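Local coordinates for protein putative ferredoxin (Rhodopseudomonas palustris, PDB 4ID8) that carries a [3Fe-4S] cluster and serves as an electron-transfer ferredoxin associated with the cytochrome P450 CYP194A4, at the Fe3-s4 cluster site. Numbering follows the deposited sequence.

The Fe3-s4 cluster site. Residues 9, 14-20, 34, 36, 59, 61, 63-64. With F3S (Fe3-s4 cluster), chain B.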
loop_
_atom_site.group_PDB
_atom_site.type_symbol
_atom_site.label_atom_id
_atom_site.label_comp_id
_atom_site.label_asym_id
_atom_site.label_seq_id
_atom_site.Cartn_x
_atom_site.Cartn_y
_atom_site.Cartn_z
ATOM N N VAL A 9 -0.491 2.151 -5.261
ATOM C CA VAL A 9 0.351 3.271 -4.804
ATOM C C VAL A 9 0.631 4.195 -5.935
ATOM O O VAL A 9 1.146 3.780 -6.965
ATOM C CB VAL A 9 1.707 2.763 -4.291
ATOM C CG1 VAL A 9 2.549 3.919 -3.761
ATOM C CG2 VAL A 9 1.508 1.660 -3.253
ATOM N N CYS A 14 4.269 8.825 -3.724
ATOM C CA CYS A 14 5.206 8.081 -2.843
ATOM C C CYS A 14 6.542 8.787 -2.611
ATOM O O CYS A 14 7.231 9.084 -3.544
ATOM C CB CYS A 14 5.488 6.688 -3.417
ATOM S SG CYS A 14 6.292 5.661 -2.207
ATOM N N GLN A 15 6.908 9.051 -1.368
ATOM C CA GLN A 15 8.257 9.563 -1.024
ATOM C C GLN A 15 9.068 8.510 -0.211
ATOM O O GLN A 15 10.010 8.843 0.508
ATOM C CB GLN A 15 8.149 10.859 -0.206
ATOM C CG GLN A 15 7.491 12.089 -0.870
ATOM C CD GLN A 15 7.990 12.334 -2.257
ATOM O OE1 GLN A 15 7.198 12.593 -3.166
ATOM N NE2 GLN A 15 9.300 12.223 -2.459
ATOM N N GLY A 16 8.679 7.248 -0.320
ATOM C CA GLY A 16 9.321 6.148 0.417
ATOM C C GLY A 16 9.451 6.171 1.930
ATOM O O GLY A 16 10.503 5.773 2.479
ATOM N N HIS A 17 8.411 6.636 2.630
ATOM C CA HIS A 17 8.320 6.480 4.095
ATOM C C HIS A 17 8.404 5.041 4.564
ATOM O O HIS A 17 8.960 4.783 5.624
ATOM C CB HIS A 17 7.058 7.138 4.608
ATOM C CG HIS A 17 7.099 8.628 4.483
ATOM N ND1 HIS A 17 6.654 9.289 3.361
ATOM C CD2 HIS A 17 7.596 9.577 5.307
ATOM C CE1 HIS A 17 6.823 10.589 3.519
ATOM N NE2 HIS A 17 7.421 10.788 4.678
ATOM N N ALA A 18 7.881 4.127 3.753
ATOM C CA ALA A 18 7.825 2.707 4.014
ATOM C C ALA A 18 6.886 2.283 5.170
ATOM O O ALA A 18 7.011 1.158 5.679
ATOM C CB ALA A 18 9.271 2.074 4.168
ATOM N N ARG A 19 5.941 3.155 5.552
ATOM C CA ARG A 19 5.000 2.818 6.615
ATOM C C ARG A 19 4.076 1.707 6.142
ATOM O O ARG A 19 3.753 0.788 6.913
ATOM C CB ARG A 19 4.173 4.046 7.044
ATOM C CG ARG A 19 5.009 5.266 7.558
ATOM C CD ARG A 19 4.194 6.298 8.398
ATOM N NE ARG A 19 4.027 5.868 9.800
ATOM C CZ ARG A 19 4.991 5.839 10.737
ATOM N NH1 ARG A 19 6.236 6.226 10.458
ATOM N NH2 ARG A 19 4.712 5.390 11.965
ATOM N N CYS A 20 3.651 1.820 4.876
ATOM C CA CYS A 20 2.819 0.832 4.204
ATOM C C CYS A 20 3.441 -0.567 4.294
ATOM O O CYS A 20 2.752 -1.570 4.570
ATOM C CB CYS A 20 2.629 1.210 2.720
ATOM S SG CYS A 20 4.184 1.462 1.767
ATOM N N GLY A 34 13.359 2.638 -2.647
ATOM C CA GLY A 34 12.456 2.821 -1.536
ATOM C C GLY A 34 10.994 3.106 -1.803
ATOM O O GLY A 34 10.237 3.326 -0.864
ATOM N N ALA A 36 7.122 2.320 -2.915
ATOM C CA ALA A 36 6.226 1.203 -2.744
ATOM C C ALA A 36 5.348 0.964 -3.986
ATOM O O ALA A 36 5.055 1.882 -4.769
ATOM C CB ALA A 36 5.393 1.377 -1.514
ATOM N N CYS A 59 -0.092 6.497 5.378
ATOM C CA CYS A 59 0.829 7.109 4.432
ATOM C C CYS A 59 0.826 8.644 4.572
ATOM O O CYS A 59 -0.184 9.280 4.295
ATOM C CB CYS A 59 0.544 6.739 2.979
ATOM S SG CYS A 59 1.830 7.494 1.814
ATOM N N GLU A 61 1.943 10.839 2.605
ATOM C CA GLU A 61 1.881 11.495 1.302
ATOM C C GLU A 61 0.538 11.322 0.587
ATOM O O GLU A 61 0.313 11.873 -0.543
ATOM C CB GLU A 61 2.997 10.977 0.422
ATOM C CG GLU A 61 4.410 11.111 1.008
ATOM C CD GLU A 61 4.830 12.570 1.405
ATOM O OE1 GLU A 61 5.701 12.743 2.312
ATOM O OE2 GLU A 61 4.286 13.545 0.823
ATOM N N ALA A 63 -0.558 8.658 -0.725
ATOM C CA ALA A 63 -0.152 8.015 -1.967
ATOM C C ALA A 63 -0.952 6.747 -2.286
ATOM O O ALA A 63 -0.923 6.313 -3.417
ATOM C CB ALA A 63 1.329 7.696 -1.926
ATOM N N ILE A 64 -1.679 6.189 -1.313
ATOM C CA ILE A 64 -2.373 4.915 -1.500
ATOM C C ILE A 64 -3.893 5.074 -1.809
ATOM O O ILE A 64 -4.622 5.701 -1.059
ATOM C CB ILE A 64 -2.149 3.943 -0.278
ATOM C CG1 ILE A 64 -0.639 3.694 -0.053
ATOM C CG2 ILE A 64 -2.954 2.605 -0.449
ATOM C CD1 ILE A 64 -0.240 3.104 1.320
HETATM FE FE1 F3S B . 5.324 5.479 -0.114
HETATM FE FE3 F3S B . 4.406 3.684 1.473
HETATM FE FE4 F3S B . 3.463 6.053 1.567
HETATM S S1 F3S B . 6.534 3.941 0.921
HETATM S S2 F3S B . 5.230 7.380 1.028
HETATM S S3 F3S B . 3.295 4.660 -0.077
HETATM S S4 F3S B . 4.008 4.854 3.339
#
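Cys14 SG is gripped three ways: one bond to iron and two backbone N-H groups. Cys14 SG binds F3S FE1 at 2.3 Å. The amide of Ala36 donates to it almost straight, at 173°. The amide of Gly16 donates at 159°. Two such N-H groups would be expected to stabilise charge on the sulfur and so may tune the redox potential. Cys59 SG binds F3S FE4 at 2.2 Å. It also accepts the amide of Glu61; Glu61 N lies 3.4 Å from Cys59 SG. The amide of Ala63 adds a weak bond. In helix 19-23, Cys20 SG binds F3S FE3 at 2.3 Å. The three cysteines reach the cluster differently. Cys14 and Cys59 hold SG anti to the backbone N. Cys20 holds it in the crowded position between N and the carbonyl carbon (chi1 55°). Each iron is near tetrahedral, with one cysteine sulfur and three cluster sulfides.

His17 takes no iron. Its ring meets the sulfide edge-on: His17 ND1 lies 3.3 Å from F3S S2. The carboxylate OE1 of Glu61 also lies at the ring edge, in plane. Ala18 N comes within 3.1 Å of F3S S1. Ala36 CB packs on S1 from another side. Apolar groups line the S3 side: Val9 CG1 is 3.8 Å from F3S S3, with Ala63 CB and Ile64 CG1 and CD1 slightly farther off. The protein buries the cluster completely. The motif is Cys14-X-X-His17-X-X-Cys20 with the remote Cys59, and His17 sits where such ferredoxins usually have a cysteine. It holds a [3Fe-4S] rather than a four-iron cluster, the centre that gives the protein its electron-transfer role.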